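Local coordinates for binding domain (Hc) of Paraclostridial Mosquitocidal Protein 1 (Paraclostridium bifermentans, PDB 6HOX) that serves as the receptor-binding domain of a botulinum-like neurotoxin specific to Anopheles mosquitoes, responsible for targeting the toxin to host nerve cells, at residues 132-137 with 171-176; 178-181 with 186-189; 89-94 with 123-128; 81-86 with 224-229; 159-162 with 166-169. One frame throughout, in Å; residues are numbered along the deposited sequence.

Contact 1: 132-137 with 171-176; sequences LVWRMK and ITVNQL
Ile171 sets its methyl CG2 over the face of the Trp134 indole, a clear example of how an aromatic ring can be shared between two facing sheets of a beta sandwich. Atom CG2 of Ile171 stands 3.6 Å from the centroid of the five-membered ring of Trp134, only 11° off the ring normal, which makes a CH-pi contact over the face. The other arm of the isoleucine covers the neighbouring part of the same indole, its CD1 lying 3.6 Å from CE3 of Trp134. The indole is trans to its own backbone N (chi1 166°) and therefore leans along strand 131-137 in the chain direction, which carries CZ2 to within 4.0 Å of CG2 of Val173. That second approach is oblique. The remaining methyl of the valine, CG1, is taken by Met136, whose SD lies 4.1 Å away; the methionine and valine run alongside each other, pointing opposite ways. Trp123 and Cys179 also pack on Trp134. The two strands run nearly parallel, at 20°, with axes 10.2 Å apart, as expected for opposed sheets of the concanavalin-like fold rather than sheet neighbours. No hydrogen bond spans the gap and all four touching residues are buried, which implies an apolar contact held by dispersion and the hydrophobic effect, with one CH-pi contact over the indole face.

Contact 2: 178-181 with 186-189; sequences DCTL and DKID
A classic beta bulge in the hairpin of strands 178-183 and 186-192 sets two residues, Ile188 and Asp189, against the single residue Leu181. The carbonyl of Leu181 receives both amides, but unequally. Ile188 N lies 2.8 Å from Leu181 O, in the carbonyl plane, whereas Asp189 N at 3.4 Å from the same oxygen makes a weak bond. In return Leu181 N donates to Asp189 O over 2.9 Å in a nearly straight line (175° at the hydrogen). The extra residue is accommodated by the backbone of Ile188, whose psi of -46° departs from the extended range. Side chains also meet beside the bulge. Thr180 turns its methyl CG2 onto the aliphatic part of Lys187, tightly, at 3.5 Å from CD of Lys187, and CD2 of Leu181 rests 4.0 Å from CB of Ile188. Earlier in the second segment, Asp186 directs its carboxylate to a salt bridge with Lys159. The short segments meet at 119°, far from strictly antiparallel, while Cys179 and Leu181 face inward onto Ile146 of the opposing sheet. One carbonyl shared by two successive amides, with a helical-like psi at the first, is the signature of the classic bulge in antiparallel sheet.

Contact 3: 89-94 with 123-128; sequences FTISFW and WKISLK
Ile91 meets Trp123 across the two sheets, and with Phe93 and Ile125 they make up the tightly packed part of the contact. The methyl CD1 of Ile91 sits over the face of the indole, 3.9 Å from the centroid of the six-membered ring of Trp123 and 9° off its normal. Trp123 has chi1 near 60°, with CG between backbone N and carbonyl carbon, which places the ring face against CD1 of Ile91. Next to it, CD1 of Ile125 is 4.1 Å from CG2 of Ile91 and comes obliquely to the Phe93 ring, 3.8 Å from its CE1, while CG2 of Ile125 lies 4.1 Å from CZ of Phe93. The strands diverge at 28°, and Leu127 makes no contact with segment 89-94, packing on Leu132 instead. The solvent side is the outer face of strand 122-128, where Lys124 and Lys128 are partly exposed and Lys124 is paired with Asp113. Charge is thus kept to the outer face, while the touching groups are buried and apolar, implying a hydrophobic contact in which methyl hydrogens meet a pi face.

Contact 4: 81-86 with 224-229; sequences INFSYF and FNIYQR
Ile226 meets Ile81 and Phe83 mainly through its terminal CD1, and the case illustrates how one strand side chain can serve two residues of a loop. The segment begins, late in strand 218-227, with Phe224, whose ring packs against Phe93 on the neighbouring strand instead of against the loop. Two residues on, Ile226 projects from the strand toward segment 81-86. Its CG1 lies trans to the carbonyl carbon and the chain is then extended (chi2 167°), so that CD1 is carried out to the loop. There it finds the branch methyl CG2 of Ile81 at 3.8 Å, the two side chains lying roughly perpendicular. The same CD1 stands 4.1 Å from CZ of Phe83, at the edge of the ring and near its plane. Tyr227 turns to the other side of the strand, onto Thr90 and Ser92. After it the strand gives way to a loop, in which Arg229 pairs with Glu235 of helix 233-241. Ile226 is bordered by Ile205 of strand 205-207, while Ile81 also rests on Phe27 of strand 25-32 and Phe83 sets its ring edge-to-face with Trp123 of strand 122-128 and Phe89 of strand 89-96.

Contact 5: 159-162 with 166-169; sequences KYIS and WRHI
Arg167 reaches across to the backbone of Lys159 and Tyr160. CB points toward the loop of residues 159-162. CG passes 4.2 Å from CD1 of Ile161, and a bend at the next torsion (chi2 -59°) turns the chain, bringing CD 4.0 Å from the carbonyl O of Lys159. NE then donates to Tyr160 O at 2.9 Å, from a position well above the carbonyl plane. This happens at the start of strand 167-174, an inner strand of the concanavalin-like sandwich, where the chain comes back into the sheet after the loop. CZ lies 3.3 Å from Tyr160 O, and NH2 donates to this oxygen at 2.8 Å, in the carbonyl plane and on a lone pair. The guanidinium therefore grips one acceptor side-on with two nitrogens, its plane almost containing that oxygen, which Ser163 OG shares, while the amide N of Lys159 lies 3.4 Å above one face. NH2 also bonds to Phe156 O, and NH1 to Ile157 O, which fixes the rotation of the group. Beside these bonds, Ile161 and Ile169 meet tip to tip, CD1 of Ile161 standing 4.0 Å from CD1 of Ile169, with Ile183 packed against both.

How the contacts relate
The five contacts sample one sandwich from different sides. Contacts 1 and 3, with centres 8 Å apart, both bridge its two sheets: strands 122-128 and 131-137 lie side by side in one, 89-96 and 167-174 in the other, where Val173 N meets Phe89 O at 2.7 Å. Contact 2 extends the second sheet beyond contact 1, Thr172 N lying 2.9 Å from Thr180 O. Contact 5 opens the strand that contact 1 uses further on, and a salt bridge of 2.7 Å from Lys159 NZ to Asp186 OD2 ties it to contact 2. Contact 4 lies farthest from contact 5, about 23 Å between centres, and its chain loop encloses the other four.

Contact 1: 132-137 with 171-176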
# COMPACT_ATOMS: atom_id res chain seq x y z
N LEU A 132 -8.98 -11.16 -5.03
CA LEU A 132 -8.72 -12.08 -3.92
C LEU A 132 -9.95 -12.96 -3.76
O LEU A 132 -11.08 -12.48 -3.94
CB LEU A 132 -8.45 -11.25 -2.66
CG LEU A 132 -7.70 -11.93 -1.51
CD1 LEU A 132 -6.26 -12.22 -1.88
CD2 LEU A 132 -7.73 -11.07 -0.27
N VAL A 133 -9.72 -14.26 -3.51
CA VAL A 133 -10.76 -15.25 -3.27
C VAL A 133 -10.58 -15.81 -1.86
O VAL A 133 -9.47 -16.26 -1.53
CB VAL A 133 -10.70 -16.40 -4.28
CG1 VAL A 133 -11.77 -17.46 -3.98
CG2 VAL A 133 -10.83 -15.88 -5.70
N TRP A 134 -11.66 -15.79 -1.09
CA TRP A 134 -11.84 -16.56 0.13
C TRP A 134 -12.86 -17.65 -0.16
O TRP A 134 -13.95 -17.36 -0.66
CB TRP A 134 -12.28 -15.66 1.30
CG TRP A 134 -12.79 -16.42 2.49
CD1 TRP A 134 -14.09 -16.54 2.89
CD2 TRP A 134 -12.01 -17.18 3.42
NE1 TRP A 134 -14.16 -17.31 4.02
CE2 TRP A 134 -12.90 -17.71 4.37
CE3 TRP A 134 -10.64 -17.42 3.57
CZ2 TRP A 134 -12.47 -18.50 5.43
CZ3 TRP A 134 -10.21 -18.21 4.62
CH2 TRP A 134 -11.12 -18.74 5.53
N ARG A 135 -12.51 -18.90 0.12
CA ARG A 135 -13.45 -19.98 -0.10
C ARG A 135 -13.44 -20.94 1.10
O ARG A 135 -12.36 -21.27 1.63
CB ARG A 135 -13.15 -20.73 -1.40
CG ARG A 135 -14.01 -21.98 -1.56
CD ARG A 135 -13.89 -22.69 -2.90
NE ARG A 135 -14.26 -21.78 -3.98
CZ ARG A 135 -13.38 -21.22 -4.81
NH1 ARG A 135 -12.17 -21.73 -4.92
NH2 ARG A 135 -13.73 -20.15 -5.51
N MET A 136 -14.65 -21.34 1.50
CA MET A 136 -14.92 -22.39 2.47
C MET A 136 -15.68 -23.54 1.78
O MET A 136 -16.57 -23.29 0.96
CB MET A 136 -15.77 -21.85 3.63
CG MET A 136 -15.00 -20.89 4.52
SD MET A 136 -16.02 -20.08 5.76
CE MET A 136 -17.09 -19.17 4.68
N LYS A 137 -15.29 -24.78 2.08
CA LYS A 137 -16.01 -25.97 1.63
C LYS A 137 -16.15 -26.94 2.80
O LYS A 137 -15.19 -27.26 3.46
CB LYS A 137 -15.29 -26.62 0.45
CG LYS A 137 -16.03 -27.78 -0.19
CD LYS A 137 -15.14 -28.83 -0.79
CE LYS A 137 -14.68 -28.53 -2.20
NZ LYS A 137 -14.05 -29.73 -2.78
N ILE A 171 -10.77 -11.30 7.28
CA ILE A 171 -11.88 -12.23 7.00
C ILE A 171 -12.39 -12.72 8.37
O ILE A 171 -11.63 -13.30 9.14
CB ILE A 171 -11.39 -13.40 6.11
CG1 ILE A 171 -10.86 -12.92 4.76
CG2 ILE A 171 -12.45 -14.47 5.92
CD1 ILE A 171 -9.93 -13.91 4.14
N THR A 172 -13.66 -12.46 8.67
CA THR A 172 -14.26 -12.89 9.92
C THR A 172 -15.27 -13.99 9.59
O THR A 172 -16.02 -13.90 8.59
CB THR A 172 -14.85 -11.70 10.69
OG1 THR A 172 -15.98 -11.18 9.98
CG2 THR A 172 -13.86 -10.57 10.90
N VAL A 173 -15.25 -15.06 10.40
CA VAL A 173 -16.13 -16.21 10.24
C VAL A 173 -16.87 -16.44 11.56
O VAL A 173 -16.28 -16.81 12.58
CB VAL A 173 -15.34 -17.44 9.78
CG1 VAL A 173 -16.22 -18.67 9.59
CG2 VAL A 173 -14.57 -17.14 8.50
N ASN A 174 -18.17 -16.12 11.54
CA ASN A 174 -19.12 -16.47 12.55
C ASN A 174 -19.92 -17.65 11.99
O ASN A 174 -20.85 -17.43 11.20
CB ASN A 174 -20.03 -15.29 12.90
CG ASN A 174 -21.07 -15.62 13.95
OD1 ASN A 174 -21.73 -14.72 14.46
ND2 ASN A 174 -21.23 -16.90 14.28
N GLN A 175 -19.48 -18.87 12.35
CA GLN A 175 -20.06 -20.10 11.82
C GLN A 175 -21.55 -20.11 12.20
O GLN A 175 -21.91 -19.65 13.28
CB GLN A 175 -19.24 -21.33 12.25
CG GLN A 175 -17.86 -21.37 11.59
CD GLN A 175 -17.12 -22.70 11.58
OE1 GLN A 175 -16.11 -22.87 12.26
NE2 GLN A 175 -17.56 -23.61 10.72
N LEU A 176 -22.40 -20.50 11.25
CA LEU A 176 -23.86 -20.50 11.42
C LEU A 176 -24.46 -19.13 11.07
O LEU A 176 -25.68 -19.04 10.86
CB LEU A 176 -24.22 -20.92 12.85
CG LEU A 176 -25.70 -21.10 13.15
CD1 LEU A 176 -26.37 -22.03 12.15
CD2 LEU A 176 -25.90 -21.61 14.58

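Contact 2: 178-181 with 186-189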
# COMPACT_ATOMS: atom_id res chain seq x y z
N ASP A 178 -22.43 -15.58 9.35
CA ASP A 178 -21.89 -14.96 8.16
C ASP A 178 -20.37 -14.99 8.16
O ASP A 178 -19.70 -15.11 9.19
CB ASP A 178 -22.39 -13.53 7.98
CG ASP A 178 -22.16 -12.65 9.20
OD1 ASP A 178 -21.80 -13.19 10.28
OD2 ASP A 178 -22.35 -11.43 9.07
N CYS A 179 -19.86 -14.91 6.93
CA CYS A 179 -18.50 -14.69 6.61
C CYS A 179 -18.36 -13.28 6.04
O CYS A 179 -19.14 -12.93 5.16
CB CYS A 179 -18.10 -15.69 5.53
SG CYS A 179 -16.36 -15.52 5.16
N THR A 180 -17.39 -12.48 6.52
CA THR A 180 -17.25 -11.07 6.09
C THR A 180 -15.79 -10.78 5.71
O THR A 180 -14.88 -11.20 6.43
CB THR A 180 -17.73 -10.09 7.17
OG1 THR A 180 -19.08 -10.43 7.48
CG2 THR A 180 -17.65 -8.64 6.74
N LEU A 181 -15.59 -10.06 4.59
CA LEU A 181 -14.27 -9.69 4.11
C LEU A 181 -14.10 -8.17 4.10
O LEU A 181 -14.99 -7.43 3.65
CB LEU A 181 -14.02 -10.26 2.71
CG LEU A 181 -12.57 -10.13 2.24
CD1 LEU A 181 -12.11 -11.34 1.46
CD2 LEU A 181 -12.36 -8.88 1.41
N ASP A 186 -12.20 -1.67 5.87
CA ASP A 186 -13.53 -1.45 5.28
C ASP A 186 -14.15 -2.77 4.79
O ASP A 186 -13.57 -3.50 4.00
CB ASP A 186 -13.44 -0.49 4.08
CG ASP A 186 -13.02 0.92 4.42
OD1 ASP A 186 -13.32 1.38 5.55
OD2 ASP A 186 -12.41 1.57 3.55
N LYS A 187 -15.38 -3.03 5.22
CA LYS A 187 -16.15 -4.18 4.78
C LYS A 187 -16.45 -4.08 3.28
O LYS A 187 -16.92 -3.05 2.80
CB LYS A 187 -17.44 -4.23 5.58
CG LYS A 187 -18.29 -5.47 5.33
CD LYS A 187 -19.36 -5.64 6.36
CE LYS A 187 -20.31 -4.46 6.43
NZ LYS A 187 -21.51 -4.81 7.21
N ILE A 188 -16.14 -5.15 2.56
CA ILE A 188 -16.21 -5.25 1.11
C ILE A 188 -17.40 -6.12 0.70
O ILE A 188 -18.10 -5.84 -0.25
CB ILE A 188 -14.91 -5.86 0.56
CG1 ILE A 188 -13.69 -5.02 0.91
CG2 ILE A 188 -14.98 -6.11 -0.94
CD1 ILE A 188 -13.82 -3.57 0.52
N ASP A 189 -17.52 -7.27 1.37
CA ASP A 189 -18.50 -8.28 0.99
C ASP A 189 -18.80 -9.17 2.20
O ASP A 189 -18.03 -9.20 3.19
CB ASP A 189 -18.00 -9.10 -0.20
CG ASP A 189 -19.10 -9.69 -1.06
OD1 ASP A 189 -20.27 -9.56 -0.69
OD2 ASP A 189 -18.76 -10.27 -2.09

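Contact 3: 89-94 with 123-128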
# COMPACT_ATOMS: atom_id res chain seq x y z
N PHE A 89 -13.88 -17.56 13.98
CA PHE A 89 -12.48 -17.16 13.85
C PHE A 89 -12.35 -15.94 12.92
O PHE A 89 -13.30 -15.58 12.21
CB PHE A 89 -11.61 -18.33 13.38
CG PHE A 89 -11.94 -18.87 12.02
CD1 PHE A 89 -12.91 -19.86 11.86
CD2 PHE A 89 -11.28 -18.40 10.89
CE1 PHE A 89 -13.21 -20.36 10.60
CE2 PHE A 89 -11.59 -18.91 9.63
CZ PHE A 89 -12.55 -19.88 9.49
N THR A 90 -11.17 -15.31 13.01
CA THR A 90 -10.76 -14.24 12.14
C THR A 90 -9.36 -14.55 11.60
O THR A 90 -8.49 -15.06 12.33
CB THR A 90 -10.79 -12.89 12.87
OG1 THR A 90 -12.15 -12.70 13.27
CG2 THR A 90 -10.32 -11.73 12.02
N ILE A 91 -9.19 -14.30 10.30
CA ILE A 91 -7.93 -14.28 9.62
C ILE A 91 -7.67 -12.83 9.19
O ILE A 91 -8.52 -12.22 8.56
CB ILE A 91 -7.94 -15.27 8.44
CG1 ILE A 91 -7.98 -16.72 8.91
CG2 ILE A 91 -6.75 -15.03 7.51
CD1 ILE A 91 -8.15 -17.75 7.80
N SER A 92 -6.48 -12.31 9.51
CA SER A 92 -6.00 -11.01 9.00
C SER A 92 -4.56 -11.13 8.48
O SER A 92 -3.81 -12.02 8.88
CB SER A 92 -6.14 -9.91 10.03
OG SER A 92 -5.23 -10.04 11.12
N PHE A 93 -4.21 -10.26 7.53
CA PHE A 93 -2.86 -10.25 6.98
C PHE A 93 -2.64 -9.01 6.11
O PHE A 93 -3.59 -8.45 5.46
CB PHE A 93 -2.58 -11.51 6.16
CG PHE A 93 -3.53 -11.78 5.02
CD1 PHE A 93 -4.72 -12.47 5.23
CD2 PHE A 93 -3.23 -11.39 3.73
CE1 PHE A 93 -5.60 -12.72 4.19
CE2 PHE A 93 -4.09 -11.67 2.68
CZ PHE A 93 -5.28 -12.32 2.92
N TRP A 94 -1.37 -8.59 6.09
CA TRP A 94 -0.87 -7.63 5.13
C TRP A 94 -0.38 -8.41 3.91
O TRP A 94 0.34 -9.40 4.07
CB TRP A 94 0.26 -6.80 5.73
CG TRP A 94 -0.22 -5.72 6.64
CD1 TRP A 94 -0.20 -5.71 8.00
CD2 TRP A 94 -0.77 -4.45 6.23
NE1 TRP A 94 -0.69 -4.52 8.47
CE2 TRP A 94 -1.04 -3.72 7.41
CE3 TRP A 94 -1.03 -3.86 4.99
CZ2 TRP A 94 -1.60 -2.45 7.38
CZ3 TRP A 94 -1.56 -2.58 4.96
CH2 TRP A 94 -1.84 -1.89 6.14
N TRP A 123 -10.69 -24.44 4.02
CA TRP A 123 -10.68 -23.09 3.49
C TRP A 123 -9.40 -22.84 2.68
O TRP A 123 -8.38 -23.55 2.83
CB TRP A 123 -10.87 -22.05 4.61
CG TRP A 123 -9.81 -22.08 5.67
CD1 TRP A 123 -9.89 -22.70 6.88
CD2 TRP A 123 -8.52 -21.45 5.62
NE1 TRP A 123 -8.72 -22.52 7.57
CE2 TRP A 123 -7.87 -21.75 6.84
CE3 TRP A 123 -7.84 -20.68 4.67
CZ2 TRP A 123 -6.58 -21.30 7.13
CZ3 TRP A 123 -6.57 -20.23 4.96
CH2 TRP A 123 -5.95 -20.54 6.17
N LYS A 124 -9.46 -21.84 1.80
CA LYS A 124 -8.27 -21.32 1.16
C LYS A 124 -8.43 -19.85 0.79
O LYS A 124 -9.53 -19.33 0.65
CB LYS A 124 -7.93 -22.13 -0.09
CG LYS A 124 -8.96 -22.10 -1.19
CD LYS A 124 -8.42 -22.65 -2.49
CE LYS A 124 -8.09 -24.12 -2.42
NZ LYS A 124 -7.62 -24.62 -3.72
N ILE A 125 -7.28 -19.20 0.64
CA ILE A 125 -7.13 -17.84 0.14
C ILE A 125 -6.38 -17.96 -1.19
O ILE A 125 -5.28 -18.54 -1.23
CB ILE A 125 -6.37 -16.96 1.15
CG1 ILE A 125 -7.15 -16.77 2.45
CG2 ILE A 125 -6.01 -15.62 0.54
CD1 ILE A 125 -6.30 -16.37 3.65
N SER A 126 -7.01 -17.44 -2.26
CA SER A 126 -6.52 -17.52 -3.62
C SER A 126 -6.49 -16.14 -4.27
O SER A 126 -7.09 -15.19 -3.79
CB SER A 126 -7.36 -18.47 -4.44
OG SER A 126 -7.31 -19.76 -3.86
N LEU A 127 -5.81 -16.07 -5.41
CA LEU A 127 -5.81 -14.94 -6.29
C LEU A 127 -6.47 -15.35 -7.61
O LEU A 127 -6.30 -16.48 -8.06
CB LEU A 127 -4.37 -14.47 -6.51
CG LEU A 127 -3.66 -13.96 -5.26
CD1 LEU A 127 -2.19 -13.68 -5.55
CD2 LEU A 127 -4.35 -12.72 -4.72
N LYS A 128 -7.18 -14.39 -8.20
CA LYS A 128 -7.86 -14.56 -9.47
C LYS A 128 -8.07 -13.20 -10.15
O LYS A 128 -8.73 -12.33 -9.60
CB LYS A 128 -9.23 -15.21 -9.24
CG LYS A 128 -10.00 -15.51 -10.51
CD LYS A 128 -11.39 -16.04 -10.26
CE LYS A 128 -12.00 -16.64 -11.50
NZ LYS A 128 -13.37 -17.13 -11.24

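Contact 4: 81-86 with 224-229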
# COMPACT_ATOMS: atom_id res chain seq x y z
N ILE A 81 -5.23 -23.46 16.96
CA ILE A 81 -5.48 -23.20 15.52
C ILE A 81 -6.53 -24.20 15.03
O ILE A 81 -6.20 -25.22 14.42
CB ILE A 81 -4.20 -23.27 14.67
CG1 ILE A 81 -3.04 -22.48 15.27
CG2 ILE A 81 -4.49 -22.82 13.25
CD1 ILE A 81 -1.73 -22.66 14.52
N ASN A 82 -7.80 -23.87 15.26
CA ASN A 82 -8.88 -24.83 15.05
C ASN A 82 -10.06 -24.18 14.30
O ASN A 82 -10.56 -23.10 14.68
CB ASN A 82 -9.35 -25.42 16.38
CG ASN A 82 -10.65 -26.17 16.22
OD1 ASN A 82 -11.69 -25.73 16.71
ND2 ASN A 82 -10.60 -27.27 15.50
N PHE A 83 -10.52 -24.88 13.26
CA PHE A 83 -11.60 -24.42 12.39
C PHE A 83 -12.80 -25.37 12.50
O PHE A 83 -13.53 -25.55 11.54
CB PHE A 83 -11.07 -24.29 10.95
CG PHE A 83 -9.82 -23.45 10.84
CD1 PHE A 83 -9.89 -22.07 10.97
CD2 PHE A 83 -8.58 -24.04 10.65
CE1 PHE A 83 -8.75 -21.29 10.90
CE2 PHE A 83 -7.44 -23.25 10.57
CZ PHE A 83 -7.52 -21.89 10.70
N SER A 84 -13.01 -25.94 13.70
CA SER A 84 -14.14 -26.84 14.00
C SER A 84 -15.46 -26.05 13.91
O SER A 84 -15.45 -24.82 14.01
CB SER A 84 -14.00 -27.48 15.36
OG SER A 84 -14.37 -26.57 16.39
N TYR A 85 -16.57 -26.77 13.74
CA TYR A 85 -17.88 -26.15 13.48
C TYR A 85 -18.28 -25.19 14.60
O TYR A 85 -18.97 -24.19 14.33
CB TYR A 85 -18.99 -27.19 13.28
CG TYR A 85 -20.31 -26.55 12.90
CD1 TYR A 85 -20.40 -25.75 11.78
CD2 TYR A 85 -21.44 -26.71 13.68
CE1 TYR A 85 -21.58 -25.13 11.42
CE2 TYR A 85 -22.64 -26.10 13.33
CZ TYR A 85 -22.71 -25.31 12.20
OH TYR A 85 -23.87 -24.69 11.83
N PHE A 86 -17.87 -25.48 15.84
CA PHE A 86 -18.26 -24.68 17.01
C PHE A 86 -17.14 -23.68 17.38
O PHE A 86 -16.87 -23.47 18.56
CB PHE A 86 -18.62 -25.60 18.18
N PHE A 224 0.28 -12.46 9.23
CA PHE A 224 -0.82 -13.37 8.99
C PHE A 224 -1.25 -13.94 10.34
O PHE A 224 -0.54 -14.75 10.96
CB PHE A 224 -0.47 -14.45 7.97
CG PHE A 224 -1.64 -15.32 7.58
CD1 PHE A 224 -2.09 -16.32 8.43
CD2 PHE A 224 -2.27 -15.15 6.36
CE1 PHE A 224 -3.14 -17.15 8.05
CE2 PHE A 224 -3.33 -15.97 5.99
CZ PHE A 224 -3.76 -16.96 6.84
N ASN A 225 -2.39 -13.44 10.80
CA ASN A 225 -2.87 -13.65 12.13
C ASN A 225 -4.15 -14.48 12.07
O ASN A 225 -4.96 -14.28 11.18
CB ASN A 225 -3.14 -12.33 12.85
CG ASN A 225 -1.89 -11.51 13.07
OD1 ASN A 225 -0.78 -11.97 12.78
ND2 ASN A 225 -2.08 -10.28 13.54
N ILE A 226 -4.28 -15.40 13.03
CA ILE A 226 -5.54 -16.11 13.31
C ILE A 226 -5.98 -15.77 14.73
O ILE A 226 -5.19 -15.81 15.67
CB ILE A 226 -5.40 -17.64 13.13
CG1 ILE A 226 -4.89 -18.00 11.73
CG2 ILE A 226 -6.74 -18.30 13.45
CD1 ILE A 226 -4.43 -19.42 11.57
N TYR A 227 -7.26 -15.40 14.85
CA TYR A 227 -7.89 -15.08 16.11
C TYR A 227 -9.02 -16.07 16.32
O TYR A 227 -9.69 -16.46 15.34
CB TYR A 227 -8.49 -13.67 16.12
CG TYR A 227 -7.52 -12.55 15.82
CD1 TYR A 227 -7.15 -12.25 14.52
CD2 TYR A 227 -7.00 -11.76 16.84
CE1 TYR A 227 -6.26 -11.22 14.23
CE2 TYR A 227 -6.12 -10.73 16.57
CZ TYR A 227 -5.74 -10.47 15.27
OH TYR A 227 -4.86 -9.46 15.01
N GLN A 228 -9.26 -16.43 17.59
CA GLN A 228 -10.23 -17.46 17.96
C GLN A 228 -11.59 -16.83 18.26
O GLN A 228 -12.37 -17.38 19.02
CB GLN A 228 -9.71 -18.25 19.17
CG GLN A 228 -9.72 -17.44 20.47
CD GLN A 228 -8.98 -18.14 21.60
OE1 GLN A 228 -8.72 -19.34 21.55
NE2 GLN A 228 -8.67 -17.37 22.63
N ARG A 229 -11.88 -15.70 17.62
CA ARG A 229 -13.17 -15.04 17.68
C ARG A 229 -13.40 -14.36 16.32
O ARG A 229 -12.44 -14.08 15.60
CB ARG A 229 -13.16 -14.01 18.82
CG ARG A 229 -14.51 -13.39 19.13
CD ARG A 229 -14.50 -12.63 20.44
NE ARG A 229 -13.55 -11.53 20.43
CZ ARG A 229 -13.78 -10.32 19.93
NH1 ARG A 229 -14.85 -10.11 19.17
NH2 ARG A 229 -12.95 -9.33 20.18

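Contact 5: 159-162 with 166-169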
# COMPACT_ATOMS: atom_id res chain seq x y z
N LYS A 159 -7.93 0.24 -3.04
CA LYS A 159 -8.32 -1.14 -2.66
C LYS A 159 -7.88 -2.25 -3.62
O LYS A 159 -7.76 -3.37 -3.16
CB LYS A 159 -9.83 -1.19 -2.40
CG LYS A 159 -10.18 -0.80 -0.98
CD LYS A 159 -11.62 -0.93 -0.63
CE LYS A 159 -11.87 -0.55 0.82
NZ LYS A 159 -11.68 0.90 1.03
N TYR A 160 -7.66 -1.99 -4.91
CA TYR A 160 -7.38 -3.07 -5.88
C TYR A 160 -6.16 -3.87 -5.41
O TYR A 160 -5.16 -3.30 -4.97
CB TYR A 160 -7.18 -2.45 -7.27
CG TYR A 160 -7.06 -3.44 -8.39
CD1 TYR A 160 -8.18 -3.94 -9.02
CD2 TYR A 160 -5.82 -3.89 -8.81
CE1 TYR A 160 -8.08 -4.85 -10.05
CE2 TYR A 160 -5.70 -4.79 -9.85
CZ TYR A 160 -6.83 -5.28 -10.47
OH TYR A 160 -6.71 -6.18 -11.48
N ILE A 161 -6.23 -5.21 -5.51
CA ILE A 161 -5.22 -6.11 -4.91
C ILE A 161 -3.92 -6.13 -5.73
O ILE A 161 -2.84 -5.95 -5.17
CB ILE A 161 -5.80 -7.53 -4.71
CG1 ILE A 161 -7.01 -7.54 -3.78
CG2 ILE A 161 -4.72 -8.51 -4.25
CD1 ILE A 161 -6.78 -6.92 -2.42
N SER A 162 -4.02 -6.40 -7.04
CA SER A 162 -2.86 -6.51 -7.90
C SER A 162 -2.40 -5.11 -8.34
O SER A 162 -2.52 -4.75 -9.52
CB SER A 162 -3.13 -7.42 -9.07
OG SER A 162 -3.37 -8.73 -8.59
N TRP A 166 0.63 -2.16 -0.49
CA TRP A 166 0.29 -2.92 0.74
C TRP A 166 -1.20 -2.78 1.07
O TRP A 166 -1.68 -1.66 1.26
CB TRP A 166 1.15 -2.46 1.92
CG TRP A 166 2.53 -3.05 1.93
CD1 TRP A 166 3.70 -2.44 1.61
CD2 TRP A 166 2.87 -4.39 2.33
NE1 TRP A 166 4.75 -3.30 1.78
CE2 TRP A 166 4.27 -4.51 2.23
CE3 TRP A 166 2.13 -5.49 2.78
CZ2 TRP A 166 4.94 -5.69 2.53
CZ3 TRP A 166 2.80 -6.66 3.08
CH2 TRP A 166 4.18 -6.76 2.96
N ARG A 167 -1.90 -3.91 1.16
CA ARG A 167 -3.31 -3.99 1.52
C ARG A 167 -3.47 -4.86 2.77
O ARG A 167 -2.82 -5.90 2.91
CB ARG A 167 -4.14 -4.66 0.42
CG ARG A 167 -4.04 -4.02 -0.96
CD ARG A 167 -4.47 -2.57 -1.00
NE ARG A 167 -4.63 -2.15 -2.38
CZ ARG A 167 -4.56 -0.90 -2.84
NH1 ARG A 167 -4.38 0.14 -2.03
NH2 ARG A 167 -4.68 -0.71 -4.15
N HIS A 168 -4.36 -4.44 3.67
CA HIS A 168 -4.65 -5.20 4.85
C HIS A 168 -5.97 -5.91 4.63
O HIS A 168 -6.96 -5.25 4.31
CB HIS A 168 -4.71 -4.35 6.12
CG HIS A 168 -4.84 -5.19 7.34
ND1 HIS A 168 -6.05 -5.44 7.94
CD2 HIS A 168 -3.92 -5.91 8.03
CE1 HIS A 168 -5.87 -6.26 8.96
NE2 HIS A 168 -4.59 -6.58 9.02
N ILE A 169 -5.95 -7.23 4.78
CA ILE A 169 -7.14 -8.06 4.54
C ILE A 169 -7.59 -8.63 5.88
O ILE A 169 -6.74 -9.12 6.65
CB ILE A 169 -6.84 -9.19 3.55
CG1 ILE A 169 -6.14 -8.67 2.29
CG2 ILE A 169 -8.11 -9.96 3.21
CD1 ILE A 169 -6.95 -7.65 1.53